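Local coordinates for protein aldo-keto Reductase, OXIDOREDUCTASE (Salmonella typhimurium, PDB 5T79) that binds NADPH and, as a TIM-barrel aldo-keto reductase, probably reduces aldehydes such as 3-hydroxybutanal, yielding 1,3-butanediol, at residues A47-A52 with C75-I80; Q177-L182 with T187-H192; P194-F199 with G206-L211. All coordinates share one frame; numbering follows the deposited sequence.

Contact 1. Residues A47-A52 with C75-I80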
loop_
_atom_site.group_PDB
_atom_site.type_symbol
_atom_site.label_atom_id
_atom_site.label_comp_id
_atom_site.label_asym_id
_atom_site.label_seq_id
_atom_site.Cartn_x
_atom_site.Cartn_y
_atom_site.Cartn_z
ATOM N N ALA A 47 -3.979 -0.167 18.768
ATOM C CA ALA A 47 -4.871 0.996 18.661
ATOM C C ALA A 47 -4.998 1.450 17.194
ATOM O O ALA A 47 -6.097 1.801 16.762
ATOM C CB ALA A 47 -4.347 2.147 19.525
ATOM N N LEU A 48 -3.892 1.427 16.433
ATOM C CA LEU A 48 -3.897 1.809 14.991
ATOM C C LEU A 48 -4.755 0.843 14.168
ATOM O O LEU A 48 -5.626 1.271 13.413
ATOM C CB LEU A 48 -2.447 1.821 14.420
ATOM C CG LEU A 48 -1.533 2.925 14.952
ATOM C CD1 LEU A 48 -0.069 2.675 14.582
ATOM C CD2 LEU A 48 -2.004 4.300 14.491
ATOM N N LEU A 49 -4.529 -0.459 14.322
ATOM C CA LEU A 49 -5.335 -1.446 13.602
ATOM C C LEU A 49 -6.830 -1.345 13.972
ATOM O O LEU A 49 -7.673 -1.405 13.089
ATOM C CB LEU A 49 -4.826 -2.875 13.857
ATOM C CG LEU A 49 -3.431 -3.190 13.312
ATOM C CD1 LEU A 49 -3.006 -4.599 13.707
ATOM C CD2 LEU A 49 -3.370 -2.997 11.804
ATOM N N GLN A 50 -7.156 -1.190 15.261
ATOM C CA GLN A 50 -8.558 -1.104 15.678
ATOM C C GLN A 50 -9.202 0.180 15.148
ATOM O O GLN A 50 -10.351 0.138 14.698
ATOM C CB GLN A 50 -8.671 -1.173 17.217
ATOM C CG GLN A 50 -8.355 -2.579 17.756
ATOM C CD GLN A 50 -8.517 -2.654 19.257
ATOM O OE1 GLN A 50 -9.066 -1.760 19.872
ATOM N NE2 GLN A 50 -8.107 -3.752 19.873
ATOM N N ARG A 51 -8.477 1.320 15.199
ATOM C CA ARG A 51 -9.071 2.578 14.700
ATOM C C ARG A 51 -9.306 2.492 13.180
ATOM O O ARG A 51 -10.367 2.919 12.687
ATOM C CB ARG A 51 -8.200 3.795 15.041
ATOM C CG ARG A 51 -8.899 5.164 14.752
ATOM C CD ARG A 51 -10.147 5.331 15.624
ATOM N NE ARG A 51 -10.814 6.617 15.424
ATOM C CZ ARG A 51 -12.109 6.769 15.157
ATOM N NH1 ARG A 51 -12.898 5.708 15.019
ATOM N NH2 ARG A 51 -12.626 7.983 15.025
ATOM N N ALA A 52 -8.341 1.893 12.452
ATOM C CA ALA A 52 -8.447 1.735 11.000
ATOM C C ALA A 52 -9.705 0.926 10.631
ATOM O O ALA A 52 -10.517 1.407 9.838
ATOM C CB ALA A 52 -7.199 1.060 10.443
ATOM N N CYS A 75 4.705 -10.799 12.805
ATOM C CA CYS A 75 4.444 -11.441 14.129
ATOM C C CYS A 75 3.459 -10.639 14.943
ATOM O O CYS A 75 2.538 -11.207 15.522
ATOM C CB CYS A 75 5.729 -11.616 14.922
ATOM S SG CYS A 75 6.852 -12.816 14.218
ATOM N N ASN A 76 3.693 -9.329 15.054
ATOM C CA ASN A 76 2.830 -8.469 15.881
ATOM C C ASN A 76 1.448 -8.397 15.308
ATOM O O ASN A 76 0.487 -8.501 16.064
ATOM C CB ASN A 76 3.436 -7.072 16.059
ATOM C CG ASN A 76 4.542 -7.057 17.069
ATOM O OD1 ASN A 76 4.496 -7.765 18.077
ATOM N ND2 ASN A 76 5.555 -6.245 16.830
ATOM N N PHE A 77 1.334 -8.308 13.976
ATOM C CA PHE A 77 0.023 -8.334 13.302
ATOM C C PHE A 77 -0.674 -9.683 13.575
ATOM O O PHE A 77 -1.857 -9.698 13.897
ATOM C CB PHE A 77 0.167 -8.105 11.783
ATOM C CG PHE A 77 -1.155 -8.248 11.061
ATOM C CD1 PHE A 77 -2.097 -7.229 11.096
ATOM C CD2 PHE A 77 -1.468 -9.416 10.379
ATOM C CE1 PHE A 77 -3.325 -7.367 10.450
ATOM C CE2 PHE A 77 -2.702 -9.563 9.744
ATOM C CZ PHE A 77 -3.627 -8.540 9.789
ATOM N N GLY A 78 0.067 -10.781 13.450
ATOM C CA GLY A 78 -0.438 -12.133 13.730
ATOM C C GLY A 78 -1.024 -12.269 15.131
ATOM O O GLY A 78 -2.125 -12.799 15.299
ATOM N N ARG A 79 -0.320 -11.744 16.142
ATOM C CA ARG A 79 -0.796 -11.768 17.538
ATOM C C ARG A 79 -2.083 -10.929 17.695
ATOM O O ARG A 79 -3.045 -11.401 18.319
ATOM C CB ARG A 79 0.293 -11.225 18.493
ATOM C CG ARG A 79 -0.148 -11.213 19.963
ATOM C CD ARG A 79 0.861 -10.541 20.861
ATOM N NE ARG A 79 0.268 -10.119 22.138
ATOM C CZ ARG A 79 0.808 -9.209 22.944
ATOM N NH1 ARG A 79 1.960 -8.631 22.626
ATOM N NH2 ARG A 79 0.212 -8.883 24.081
ATOM N N ILE A 80 -2.089 -9.685 17.163
ATOM C CA ILE A 80 -3.248 -8.784 17.279
ATOM C C ILE A 80 -4.445 -9.401 16.532
ATOM O O ILE A 80 -5.578 -9.333 17.028
ATOM C CB ILE A 80 -2.926 -7.342 16.822
ATOM C CG1 ILE A 80 -1.876 -6.707 17.773
ATOM C CG2 ILE A 80 -4.207 -6.453 16.761
ATOM C CD1 ILE A 80 -1.077 -5.530 17.153
#

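Contact 2. Residues Q177-L182 with T187-H192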
loop_
_atom_site.group_PDB
_atom_site.type_symbol
_atom_site.label_atom_id
_atom_site.label_comp_id
_atom_site.label_asym_id
_atom_site.label_seq_id
_atom_site.Cartn_x
_atom_site.Cartn_y
_atom_site.Cartn_z
ATOM N N GLN A 177 4.739 -7.146 -19.398
ATOM C CA GLN A 177 5.226 -8.527 -19.580
ATOM C C GLN A 177 4.708 -9.448 -18.485
ATOM O O GLN A 177 4.230 -10.543 -18.790
ATOM C CB GLN A 177 6.751 -8.575 -19.574
ATOM C CG GLN A 177 7.452 -7.873 -20.719
ATOM C CD GLN A 177 8.934 -7.886 -20.425
ATOM O OE1 GLN A 177 9.496 -8.917 -20.044
ATOM N NE2 GLN A 177 9.573 -6.723 -20.479
ATOM N N ALA A 178 4.774 -8.985 -17.205
ATOM C CA ALA A 178 4.328 -9.743 -16.033
ATOM C C ALA A 178 2.819 -10.009 -16.086
ATOM O O ALA A 178 2.378 -11.141 -15.852
ATOM C CB ALA A 178 4.694 -8.995 -14.762
ATOM N N ILE A 179 2.028 -8.968 -16.423
ATOM C CA ILE A 179 0.564 -9.081 -16.520
ATOM C C ILE A 179 0.195 -10.100 -17.621
ATOM O O ILE A 179 -0.670 -10.962 -17.410
ATOM C CB ILE A 179 -0.070 -7.683 -16.761
ATOM C CG1 ILE A 179 0.020 -6.845 -15.456
ATOM C CG2 ILE A 179 -1.536 -7.789 -17.258
ATOM C CD1 ILE A 179 -0.178 -5.259 -15.697
ATOM N N ASP A 180 0.852 -10.000 -18.794
ATOM C CA ASP A 180 0.544 -10.917 -19.900
ATOM C C ASP A 180 0.912 -12.379 -19.560
ATOM O O ASP A 180 0.171 -13.287 -19.934
ATOM C CB ASP A 180 1.255 -10.463 -21.178
ATOM C CG ASP A 180 0.682 -9.182 -21.794
ATOM O OD1 ASP A 180 -0.434 -8.772 -21.400
ATOM O OD2 ASP A 180 1.332 -8.616 -22.686
ATOM N N ILE A 181 2.034 -12.601 -18.851
ATOM C CA ILE A 181 2.470 -13.947 -18.439
ATOM C C ILE A 181 1.442 -14.540 -17.462
ATOM O O ILE A 181 1.023 -15.681 -17.650
ATOM C CB ILE A 181 3.914 -13.956 -17.852
ATOM C CG1 ILE A 181 4.965 -13.728 -18.978
ATOM C CG2 ILE A 181 4.215 -15.278 -17.111
ATOM C CD1 ILE A 181 6.359 -13.296 -18.458
ATOM N N LEU A 182 1.041 -13.771 -16.435
ATOM C CA LEU A 182 0.056 -14.209 -15.441
ATOM C C LEU A 182 -1.294 -14.487 -16.090
ATOM O O LEU A 182 -1.911 -15.486 -15.760
ATOM C CB LEU A 182 -0.091 -13.161 -14.319
ATOM C CG LEU A 182 1.063 -13.117 -13.296
ATOM C CD1 LEU A 182 0.905 -11.900 -12.358
ATOM C CD2 LEU A 182 1.084 -14.392 -12.429
ATOM N N THR A 187 -3.847 -16.996 -13.817
ATOM C CA THR A 187 -3.929 -16.337 -12.513
ATOM C C THR A 187 -3.730 -14.851 -12.810
ATOM O O THR A 187 -2.593 -14.389 -12.762
ATOM C CB THR A 187 -2.889 -16.914 -11.528
ATOM O OG1 THR A 187 -3.176 -18.286 -11.327
ATOM C CG2 THR A 187 -2.886 -16.175 -10.185
ATOM N N PRO A 188 -4.778 -14.114 -13.228
ATOM C CA PRO A 188 -4.561 -12.706 -13.625
ATOM C C PRO A 188 -4.054 -11.823 -12.496
ATOM O O PRO A 188 -4.490 -11.961 -11.348
ATOM C CB PRO A 188 -5.940 -12.229 -14.113
ATOM C CG PRO A 188 -6.898 -13.235 -13.674
ATOM C CD PRO A 188 -6.182 -14.530 -13.420
ATOM N N CYS A 189 -3.109 -10.928 -12.827
ATOM C CA CYS A 189 -2.555 -9.988 -11.856
ATOM C C CYS A 189 -3.675 -9.127 -11.280
ATOM O O CYS A 189 -4.367 -8.466 -12.035
ATOM C CB CYS A 189 -1.499 -9.115 -12.523
ATOM S SG CYS A 189 -0.625 -8.042 -11.371
ATOM N N LEU A 190 -3.850 -9.122 -9.965
ATOM C CA LEU A 190 -4.920 -8.299 -9.386
ATOM C C LEU A 190 -4.556 -6.826 -9.351
ATOM O O LEU A 190 -5.412 -5.959 -9.595
ATOM C CB LEU A 190 -5.244 -8.765 -7.931
ATOM C CG LEU A 190 -6.307 -7.922 -7.175
ATOM C CD1 LEU A 190 -7.691 -8.135 -7.760
ATOM C CD2 LEU A 190 -6.351 -8.235 -5.662
ATOM N N ILE A 191 -3.290 -6.534 -8.971
ATOM C CA ILE A 191 -2.903 -5.188 -8.595
ATOM C C ILE A 191 -1.418 -4.905 -8.790
ATOM O O ILE A 191 -0.579 -5.807 -8.778
ATOM C CB ILE A 191 -3.311 -5.034 -7.070
ATOM C CG1 ILE A 191 -3.261 -3.549 -6.571
ATOM C CG2 ILE A 191 -2.504 -5.987 -6.119
ATOM C CD1 ILE A 191 -4.049 -3.329 -5.243
ATOM N N HIS A 192 -1.117 -3.612 -8.900
ATOM C CA HIS A 192 0.227 -3.073 -8.955
ATOM C C HIS A 192 0.353 -2.082 -7.826
ATOM O O HIS A 192 -0.537 -1.247 -7.638
ATOM C CB HIS A 192 0.478 -2.387 -10.308
ATOM C CG HIS A 192 1.906 -1.964 -10.536
ATOM N ND1 HIS A 192 2.562 -1.108 -9.658
ATOM C CD2 HIS A 192 2.734 -2.253 -11.562
ATOM C CE1 HIS A 192 3.764 -0.902 -10.183
ATOM N NE2 HIS A 192 3.918 -1.576 -11.324
HETATM O O HOH W 1 -2.716 -10.599 -15.516
#

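Contact 3. Residues P194-F199 with G206-L211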
loop_
_atom_site.group_PDB
_atom_site.type_symbol
_atom_site.label_atom_id
_atom_site.label_comp_id
_atom_site.label_asym_id
_atom_site.label_seq_id
_atom_site.Cartn_x
_atom_site.Cartn_y
_atom_site.Cartn_z
ATOM N N PRO A 194 2.705 0.807 -6.954
ATOM C CA PRO A 194 3.814 1.722 -7.256
ATOM C C PRO A 194 3.943 2.841 -6.226
ATOM O O PRO A 194 2.962 3.201 -5.554
ATOM C CB PRO A 194 3.363 2.355 -8.579
ATOM C CG PRO A 194 1.817 2.441 -8.446
ATOM C CD PRO A 194 1.414 1.359 -7.416
ATOM N N LYS A 195 5.126 3.482 -6.181
ATOM C CA LYS A 195 5.285 4.696 -5.387
ATOM C C LYS A 195 4.612 5.827 -6.169
ATOM O O LYS A 195 4.885 5.965 -7.367
ATOM C CB LYS A 195 6.784 4.991 -5.163
ATOM C CG LYS A 195 7.047 6.147 -4.224
ATOM C CD LYS A 195 8.563 6.326 -4.044
ATOM C CE LYS A 195 9.024 5.833 -2.692
ATOM N NZ LYS A 195 10.510 5.765 -2.599
ATOM N N TYR A 196 3.685 6.589 -5.532
ATOM C CA TYR A 196 2.984 7.690 -6.216
ATOM C C TYR A 196 2.551 8.755 -5.233
ATOM O O TYR A 196 1.869 8.462 -4.250
ATOM C CB TYR A 196 1.761 7.168 -7.011
ATOM C CG TYR A 196 0.969 8.201 -7.810
ATOM C CD1 TYR A 196 1.606 9.263 -8.455
ATOM C CD2 TYR A 196 -0.395 8.034 -8.034
ATOM C CE1 TYR A 196 0.897 10.143 -9.288
ATOM C CE2 TYR A 196 -1.118 8.923 -8.828
ATOM C CZ TYR A 196 -0.469 9.969 -9.461
ATOM O OH TYR A 196 -1.202 10.808 -10.263
ATOM N N SER A 197 2.950 10.002 -5.514
ATOM C CA SER A 197 2.593 11.190 -4.712
ATOM C C SER A 197 2.797 12.431 -5.538
ATOM O O SER A 197 3.300 12.330 -6.652
ATOM C CB SER A 197 3.459 11.277 -3.451
ATOM O OG SER A 197 4.779 11.705 -3.770
ATOM N N LEU A 198 2.490 13.612 -4.978
ATOM C CA LEU A 198 2.763 14.890 -5.661
ATOM C C LEU A 198 4.250 15.025 -6.050
ATOM O O LEU A 198 4.568 15.650 -7.067
ATOM C CB LEU A 198 2.374 16.064 -4.758
ATOM C CG LEU A 198 0.875 16.344 -4.640
ATOM C CD1 LEU A 198 0.549 17.053 -3.329
ATOM C CD2 LEU A 198 0.408 17.239 -5.783
ATOM N N PHE A 199 5.142 14.429 -5.249
ATOM C CA PHE A 199 6.585 14.511 -5.451
ATOM C C PHE A 199 7.156 13.316 -6.240
ATOM O O PHE A 199 8.363 13.266 -6.491
ATOM C CB PHE A 199 7.292 14.623 -4.082
ATOM C CG PHE A 199 7.115 15.955 -3.379
ATOM C CD1 PHE A 199 6.777 17.104 -4.094
ATOM C CD2 PHE A 199 7.357 16.074 -2.015
ATOM C CE1 PHE A 199 6.639 18.337 -3.448
ATOM C CE2 PHE A 199 7.235 17.306 -1.371
ATOM C CZ PHE A 199 6.891 18.436 -2.097
ATOM N N GLY A 206 2.775 6.386 -18.286
ATOM C CA GLY A 206 2.358 5.180 -18.994
ATOM C C GLY A 206 1.797 4.067 -18.141
ATOM O O GLY A 206 0.923 3.327 -18.600
ATOM N N LEU A 207 2.276 3.916 -16.904
ATOM C CA LEU A 207 1.782 2.805 -16.084
ATOM C C LEU A 207 0.283 2.872 -15.807
ATOM O O LEU A 207 -0.397 1.861 -15.994
ATOM C CB LEU A 207 2.540 2.696 -14.752
ATOM C CG LEU A 207 2.144 1.476 -13.924
ATOM C CD1 LEU A 207 2.807 0.205 -14.455
ATOM C CD2 LEU A 207 2.473 1.677 -12.445
ATOM N N LEU A 208 -0.254 4.038 -15.382
ATOM C CA LEU A 208 -1.694 4.095 -15.040
ATOM C C LEU A 208 -2.570 3.773 -16.255
ATOM O O LEU A 208 -3.560 3.049 -16.108
ATOM C CB LEU A 208 -2.091 5.441 -14.414
ATOM C CG LEU A 208 -1.451 5.787 -13.040
ATOM C CD1 LEU A 208 -2.066 7.046 -12.462
ATOM C CD2 LEU A 208 -1.575 4.623 -12.018
ATOM N N ALA A 209 -2.163 4.231 -17.450
ATOM C CA ALA A 209 -2.873 3.953 -18.709
ATOM C C ALA A 209 -2.809 2.462 -19.012
ATOM O O ALA A 209 -3.827 1.856 -19.357
ATOM C CB ALA A 209 -2.263 4.763 -19.855
ATOM N N LEU A 210 -1.626 1.844 -18.822
ATOM C CA LEU A 210 -1.467 0.406 -19.038
ATOM C C LEU A 210 -2.367 -0.412 -18.075
ATOM O O LEU A 210 -3.007 -1.372 -18.500
ATOM C CB LEU A 210 0.008 -0.002 -18.833
ATOM C CG LEU A 210 0.295 -1.522 -18.658
ATOM C CD1 LEU A 210 0.179 -2.262 -19.990
ATOM C CD2 LEU A 210 1.670 -1.750 -18.049
ATOM N N LEU A 211 -2.381 -0.055 -16.784
ATOM C CA LEU A 211 -3.175 -0.824 -15.817
ATOM C C LEU A 211 -4.677 -0.713 -16.129
ATOM O O LEU A 211 -5.394 -1.722 -16.081
ATOM C CB LEU A 211 -2.857 -0.383 -14.381
ATOM C CG LEU A 211 -1.393 -0.525 -13.941
ATOM C CD1 LEU A 211 -1.191 0.027 -12.515
ATOM C CD2 LEU A 211 -0.896 -1.970 -14.040
#

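Contact 1. Residues A47-A52 with C75-I80
Leu-49 meets the neighbouring helix through a single methyl, CD1, which reaches both Phe-77 and Ile-80. Its CG lies anti to the carbonyl carbon (chi1 -66°), and with chi2 nearly extended, CD1 stands well forward of the helix, 3.8 Å from Phe-77 CD1 and 3.8 Å from Ile-80 CG2. Phe-77 turns differently: its CG is anti to the backbone N (chi1 175°), which carries the ring to the side of its own carbonyl carbon, and the long axes of the leucine and phenylalanine side chains run at about a right angle. Ile-80 comes at a slant, and its CG2 branch comes closest, while Ile-80 CD1 lies 4.1 Å from the same Leu-49 CD1 methyl. These helices, 42-54 and 72-85, are consecutive outer helices of the TIM barrel, and strand 59-61 comes between them in sequence. Leucine, isoleucine and phenylalanine, all apolar, suit a buried contact that holds no hydrogen bond. Phe-60 of that strand touches both Leu-49 and Phe-77, joining the helix pair to the barrel wall. Farther out, Gln-50 gives its NE2 to Asp-84 OD2, a polar link between the same two helices.

Contact 2. Residues Q177-L182 with T187-H192
The carbonyl of Leu-182 and the N-H of Thr-187 join two peptide planes, the flat groups of this contact. Thr-187 N donates to Leu-182 O over 3.1 Å, bent to 146° at the hydrogen and with the donor tilted 29° from the carbonyl plane, so the nitrogen approaches somewhat to one side of that plane. The peptide between Thr-187 and Pro-188 presents its oxygen to the Leu-182 side chain, with Thr-187 O 3.2 Å from Leu-182 CB and 3.7 Å from Leu-182 CD2. Pro-188 brings no N-H and its CB points away from the helix, and the next N-H, that of Cys-189, is taken up by a water: Cys-189 N gives to it at 2.7 Å, and the water gives to Ile-179 O at 2.8 Å. Cys-189 itself is small enough to sit close against the helix. Cys-189 CB lies 3.7 Å from Leu-182 CD1 and 4.0 Å from Ile-179 CG1. SG is turned anti to the backbone N (chi1 -174°), and CB makes the closer approaches. Thr-187 OG1 bonds to Asp-154 OD1 of helix 146-158. The contact closes the beta-alpha-beta unit of strand 162-168, helix 172-185 and strand 191-193, with Leu-182 also on Met-150 of helix 146-158 and Ile-179 on Leu-211 of helix 207-214.

Contact 3. Residues P194-F199 with G206-L211
Pro-194 and Tyr-196, in the long loop that carries a TIM-barrel chain from strand 191-193 to helix 207-214, pack on Leu-207 and Leu-208 at the start of that helix, on the side of the barrel where NADPH binds. Two pairs carry the contact, and they are turned differently. The proline ring and Leu-207 cross obliquely: the CD2 methyl of Leu-207 sits beside the CB-CG side of the ring, 4.0 Å from Pro-194 CB and 4.1 Å from Pro-194 CG. Leu-207 gets there because its CG is anti to the backbone N (chi1 -175°), which throws the branch forward from the first turn of the helix. Tyr-196 and Leu-208 instead run at about a right angle, and Leu-208 CD1 comes to 4.2 Å from Tyr-196 CE2 at a slant. Here the leucine has the other common helical conformation, CG anti to the carbonyl carbon (chi1 -64°), and it directs CD1 to the tyrosine.

Leucine suits these helix positions because one methyl of each reaches an apolar surface of the loop, while proline offers a rigid one close to the cofactor pocket, its side chain about 6 Å from those of Ser-168 and Asn-169, which bind NADPH. Tyrosine adds a polar end to its ring: Tyr-196 OH is hydrogen-bonded to Glu-204 OE2 and Arg-287 NH2, which should hold the hydroxyl end in place, and Trp-284 meets the ring as well. Gly-206 holds the N-cap place at a positive phi, where a side chain would press against the carbonyl oxygen of the residue before. Leu-207 also touches Ala-175 of helix 172-185. Farther along the loop the chain folds into an ST turn, in which Phe-199 N donates to Ser-197 OG at 3.1 Å.

The three contacts follow one another along the chain, all within a single TIM-barrel fold. Contact 1, between the consecutive outer helices 42-54 and 72-85, lies on the opposite side of the chain's centre from the others, 30 Å from contact 2 and 29 Å from contact 3, centre to centre. Contacts 2 and 3 are 16 Å apart by centres and touch. The ring of His-192 packs on Leu-207 (His-192 CE1 to Leu-207 CD2, 3.7 Å), and Ile-179 meets Leu-211, which brings helix 172-185, strand 191-193 and helix 207-214 together. Of the three, contact 3 comes nearest the bound NADPH, with the side chain of Pro-194 about 8 Å from it.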